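Local coordinates for adenylate kinase (Schistosoma mansoni, PDB 3UMF), which catalyses the reversible transfer of a phosphoryl group between adenine nucleotides, converting ATP and AMP into two molecules of ADP, at residues Y116-E119 and L120-I124; D140-E143 and E144-R147. All blocks are in the same frame, centred on the assembly; numbering follows the deposited sequence.

Contact 1. Residues Y116-E119 and L120-I124; sequences YPRE and LDQGI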
loop_
_atom_site.group_PDB
_atom_site.type_symbol
_atom_site.label_atom_id
_atom_site.label_comp_id
_atom_site.label_asym_id
_atom_site.label_seq_id
_atom_site.Cartn_x
_atom_site.Cartn_y
_atom_site.Cartn_z
ATOM N N TYR A 116 0.723 -2.084 0.441
ATOM C CA TYR A 116 0.546 -3.271 1.274
ATOM C C TYR A 116 -0.895 -3.755 1.154
ATOM O O TYR A 116 -1.809 -2.939 1.085
ATOM C CB TYR A 116 0.871 -2.932 2.735
ATOM C CG TYR A 116 1.004 -4.126 3.660
ATOM C CD1 TYR A 116 2.251 -4.661 3.962
ATOM C CD2 TYR A 116 -0.115 -4.708 4.247
ATOM C CE1 TYR A 116 2.378 -5.751 4.811
ATOM C CE2 TYR A 116 0.004 -5.797 5.096
ATOM C CZ TYR A 116 1.253 -6.313 5.375
ATOM O OH TYR A 116 1.376 -7.396 6.220
ATOM N N PRO A 117 -1.105 -5.083 1.109
ATOM C CA PRO A 117 -0.085 -6.135 1.069
ATOM C C PRO A 117 0.334 -6.448 -0.364
ATOM O O PRO A 117 -0.489 -6.384 -1.275
ATOM C CB PRO A 117 -0.825 -7.336 1.652
ATOM C CG PRO A 117 -2.228 -7.148 1.183
ATOM C CD PRO A 117 -2.465 -5.653 1.156
ATOM N N ARG A 118 1.600 -6.798 -0.558
ATOM C CA ARG A 118 2.085 -7.153 -1.885
ATOM C C ARG A 118 1.895 -8.645 -2.154
ATOM O O ARG A 118 1.881 -9.079 -3.306
ATOM C CB ARG A 118 3.555 -6.756 -2.044
ATOM C CG ARG A 118 3.807 -5.255 -1.931
ATOM C CD ARG A 118 5.294 -4.925 -1.999
ATOM N NE ARG A 118 5.883 -5.268 -3.291
ATOM C CZ ARG A 118 5.991 -4.427 -4.316
ATOM N NH1 ARG A 118 5.548 -3.183 -4.207
ATOM N NH2 ARG A 118 6.544 -4.830 -5.451
ATOM N N GLU A 119 1.747 -9.423 -1.086
ATOM C CA GLU A 119 1.565 -10.868 -1.200
ATOM C C GLU A 119 0.436 -11.357 -0.290
ATOM O O GLU A 119 0.061 -10.678 0.670
ATOM C CB GLU A 119 2.877 -11.604 -0.902
ATOM C CG GLU A 119 4.015 -11.243 -1.856
ATOM C CD GLU A 119 5.331 -11.915 -1.508
ATOM O OE1 GLU A 119 5.336 -13.145 -1.293
ATOM O OE2 GLU A 119 6.362 -11.211 -1.461
ATOM N N LEU A 120 -0.099 -12.536 -0.594
ATOM C CA LEU A 120 -1.280 -13.051 0.094
ATOM C C LEU A 120 -1.064 -13.281 1.590
ATOM O O LEU A 120 -1.956 -13.011 2.397
ATOM C CB LEU A 120 -1.771 -14.336 -0.579
ATOM C CG LEU A 120 -3.126 -14.867 -0.104
ATOM C CD1 LEU A 120 -4.143 -13.744 -0.088
ATOM C CD2 LEU A 120 -3.599 -16.002 -0.997
ATOM N N ASP A 121 0.113 -13.782 1.958
ATOM C CA ASP A 121 0.416 -14.048 3.361
ATOM C C ASP A 121 0.386 -12.767 4.187
ATOM O O ASP A 121 -0.065 -12.768 5.331
ATOM C CB ASP A 121 1.764 -14.767 3.507
ATOM C CG ASP A 121 2.910 -14.012 2.853
ATOM O OD1 ASP A 121 2.660 -12.985 2.188
ATOM O OD2 ASP A 121 4.069 -14.456 2.996
ATOM N N GLN A 122 0.852 -11.673 3.589
ATOM C CA GLN A 122 0.858 -10.371 4.250
ATOM C C GLN A 122 -0.559 -9.900 4.574
ATOM O O GLN A 122 -0.805 -9.332 5.639
ATOM C CB GLN A 122 1.569 -9.333 3.374
ATOM C CG GLN A 122 3.015 -9.667 3.043
ATOM C CD GLN A 122 3.647 -8.651 2.111
ATOM O OE1 GLN A 122 2.973 -7.754 1.603
ATOM N NE2 GLN A 122 4.948 -8.784 1.883
ATOM N N GLY A 123 -1.484 -10.143 3.650
ATOM C CA GLY A 123 -2.861 -9.716 3.818
ATOM C C GLY A 123 -3.605 -10.499 4.884
ATOM O O GLY A 123 -4.208 -9.917 5.789
ATOM N N ILE A 124 -3.559 -11.822 4.778
ATOM C CA ILE A 124 -4.265 -12.695 5.709
ATOM C C ILE A 124 -3.745 -12.553 7.142
ATOM O O ILE A 124 -4.533 -12.423 8.081
ATOM C CB ILE A 124 -4.200 -14.173 5.252
ATOM C CG1 ILE A 124 -5.019 -14.362 3.969
ATOM C CG2 ILE A 124 -4.711 -15.102 6.343
ATOM C CD1 ILE A 124 -4.764 -15.676 3.266
#

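Contact 2. Residues D140-E143 and E144-R147; sequences DVSE and EVMR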
loop_
_atom_site.group_PDB
_atom_site.type_symbol
_atom_site.label_atom_id
_atom_site.label_comp_id
_atom_site.label_asym_id
_atom_site.label_seq_id
_atom_site.Cartn_x
_atom_site.Cartn_y
_atom_site.Cartn_z
ATOM N N ASP A 140 -4.973 0.494 -11.166
ATOM C CA ASP A 140 -4.608 -0.397 -12.256
ATOM C C ASP A 140 -4.253 0.349 -13.537
ATOM O O ASP A 140 -5.003 1.213 -13.991
ATOM C CB ASP A 140 -5.761 -1.368 -12.529
ATOM C CG ASP A 140 -5.440 -2.367 -13.627
ATOM O OD1 ASP A 140 -4.349 -2.978 -13.582
ATOM O OD2 ASP A 140 -6.280 -2.542 -14.535
ATOM N N VAL A 141 -3.101 0.013 -14.112
ATOM C CA VAL A 141 -2.735 0.503 -15.437
ATOM C C VAL A 141 -2.211 -0.644 -16.296
ATOM O O VAL A 141 -1.604 -1.584 -15.785
ATOM C CB VAL A 141 -1.671 1.626 -15.377
ATOM C CG1 VAL A 141 -2.256 2.886 -14.761
ATOM C CG2 VAL A 141 -0.438 1.166 -14.606
ATOM N N SER A 142 -2.455 -0.567 -17.598
ATOM C CA SER A 142 -1.938 -1.554 -18.538
ATOM C C SER A 142 -0.461 -1.284 -18.785
ATOM O O SER A 142 0.042 -0.212 -18.444
ATOM C CB SER A 142 -2.703 -1.482 -19.858
ATOM O OG SER A 142 -2.430 -0.260 -20.519
ATOM N N GLU A 143 0.238 -2.252 -19.369
ATOM C CA GLU A 143 1.649 -2.066 -19.686
ATOM C C GLU A 143 1.813 -0.928 -20.689
ATOM O O GLU A 143 2.763 -0.151 -20.610
ATOM C CB GLU A 143 2.256 -3.360 -20.235
ATOM C CG GLU A 143 3.765 -3.315 -20.411
ATOM C CD GLU A 143 4.340 -4.642 -20.859
ATOM O OE1 GLU A 143 4.088 -5.663 -20.182
ATOM O OE2 GLU A 143 5.041 -4.672 -21.895
ATOM N N GLU A 144 0.861 -0.832 -21.616
ATOM C CA GLU A 144 0.849 0.203 -22.646
ATOM C C GLU A 144 0.749 1.611 -22.051
ATOM O O GLU A 144 1.433 2.536 -22.496
ATOM C CB GLU A 144 -0.318 -0.029 -23.614
ATOM C CG GLU A 144 -0.406 -1.446 -24.184
ATOM C CD GLU A 144 -1.306 -2.370 -23.372
ATOM O OE1 GLU A 144 -2.509 -2.475 -23.702
ATOM O OE2 GLU A 144 -0.813 -3.002 -22.411
ATOM N N VAL A 145 -0.118 1.769 -21.055
ATOM C CA VAL A 145 -0.272 3.045 -20.358
ATOM C C VAL A 145 0.997 3.414 -19.587
ATOM O O VAL A 145 1.446 4.560 -19.633
ATOM C CB VAL A 145 -1.482 3.018 -19.398
ATOM C CG1 VAL A 145 -1.405 4.155 -18.393
ATOM C CG2 VAL A 145 -2.787 3.080 -20.189
ATOM N N MET A 146 1.569 2.445 -18.879
ATOM C CA MET A 146 2.826 2.657 -18.165
ATOM C C MET A 146 3.940 3.131 -19.101
ATOM O O MET A 146 4.661 4.078 -18.783
ATOM C CB MET A 146 3.246 1.380 -17.428
ATOM C CG MET A 146 4.598 1.448 -16.721
ATOM S SD MET A 146 6.028 1.128 -17.784
ATOM C CE MET A 146 5.747 -0.573 -18.289
ATOM N N ARG A 147 4.079 2.467 -20.246
ATOM C CA ARG A 147 5.093 2.823 -21.243
ATOM C C ARG A 147 4.921 4.250 -21.764
ATOM O O ARG A 147 5.894 4.994 -21.904
ATOM C CB ARG A 147 5.045 1.848 -22.431
ATOM C CG ARG A 147 5.503 0.419 -22.141
ATOM C CD ARG A 147 5.341 -0.451 -23.386
ATOM N NE ARG A 147 5.760 -1.837 -23.184
ATOM C CZ ARG A 147 6.944 -2.320 -23.544
ATOM N NH1 ARG A 147 7.836 -1.528 -24.123
ATOM N NH2 ARG A 147 7.240 -3.595 -23.325
HETATM O O HOH W 1 -3.786 0.283 -22.985
#

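Contact 1. Residues Y116-E119 and L120-I124
Gln122 turns back from the first turn of helix 120-129 onto the loop that leads out of strand 110-114, tying Arg118 and Glu119 to the start of the helix. In adenylate kinases this loop, with its Tyr-Pro-Arg sequence, probably lies at the AMP site. Two backbone N-H groups share one amide oxygen. Arg118 N donates to Gln122 OE1 over 2.7 Å at an N-H...O angle of 148°, the donor nitrogen tilted 31° from the carbonyl plane of the amide, and Glu119 N adds a weak, longer bond to the same atom. One side-chain oxygen thus bridges two successive residues of the loop.

At the helix start Glu119 is the N-cap residue. Its carbonyl oxygen accepts weak bonds from Gln122 N and, at 3.4 Å, from Gly123 N. Asp121 bends its carboxylate back to the backbone, where Gln122 N makes a weak bond to OD1.

The peptide bond before Pro117 is cis, and Pro117 CB lies over one face of the Tyr116 ring, toward the rim. The same carbon meets Gln122 CB at 3.6 Å, while Pro117 CG rests on Gly123 CA. Tyr116 and Gln122 cross obliquely, with Tyr116 CZ 3.6 Å from Gln122 CB. Leu90 of helix 90-104 touches both side chains. The phenol reaches the helix backbone, with Tyr116 OH 3.0 Å from Gln122 O.

Contact 2. Residues D140-E143 and E144-R147
Ser142 caps the helix that follows strand 135-140: its OG accepts from Val145 N at 3.1 Å with an N-H...O angle of 160°. The hydroxyl is brought there by a chi1 of 68°, which places OG between the backbone N and the carbonyl carbon, folded over the helix start. Ser142 O then takes Met146 N as the first regular turn is laid down, and Arg147 N follows on Glu143 O.

Glu144 has its CG beside its own N, and a bend at chi2 (93°) swings the carboxylate back along the chain, bringing OE2 to 3.5 Å from Ser142 CB. A water bonded to Ser142 OG also donates a weak bond to Glu144 OE1, joining hydroxyl and carboxylate indirectly. On another side of the turn, Val145 CG1 packs against Val141 CG1 at 3.9 Å, the two side chains crossing at about a right angle.

Glu143 and Arg147, one turn apart, run side by side in extended form. Arg147 presents the NE and NH2 edge of its guanidinium to a single oxygen, Glu143 OE2, with NH2 at 2.8 Å and NE at 3.2 Å. That oxygen lies almost in the guanidinium plane; NE uses its anti lone pair, and NH2 meets the same side but out of the carboxylate plane. Glu143 OE1 forms a salt bridge with Arg172 of helix 161-177. Sharing its two oxygens between two arginines, Glu143 is held in rotation and probably favoured as the carboxylate, while its negative charge beside the helix N-terminus should suit the helix dipole.

Both contacts sit where a strand of the parallel sheet gives way to a helix, but at different depths. Contact 1 is partly buried, its centre about 10 Å from the centre of the chain, and its side chains touch helices 90-104 and 179-186. Contact 2, after strand 135-140, is a surface contact with its centre about 19 Å from the chain centre. Helix 161-177 touches both, and their nearest atoms are about 13 Å apart. The deeper one relies on an amide, backbone N-H groups and a tyrosine-proline pair; the outer one combines a water and ion pairs with a capping side-chain bond from its N-cap residue. At 116-124 Glu119 holds that position, and its carbonyl bonds are weak.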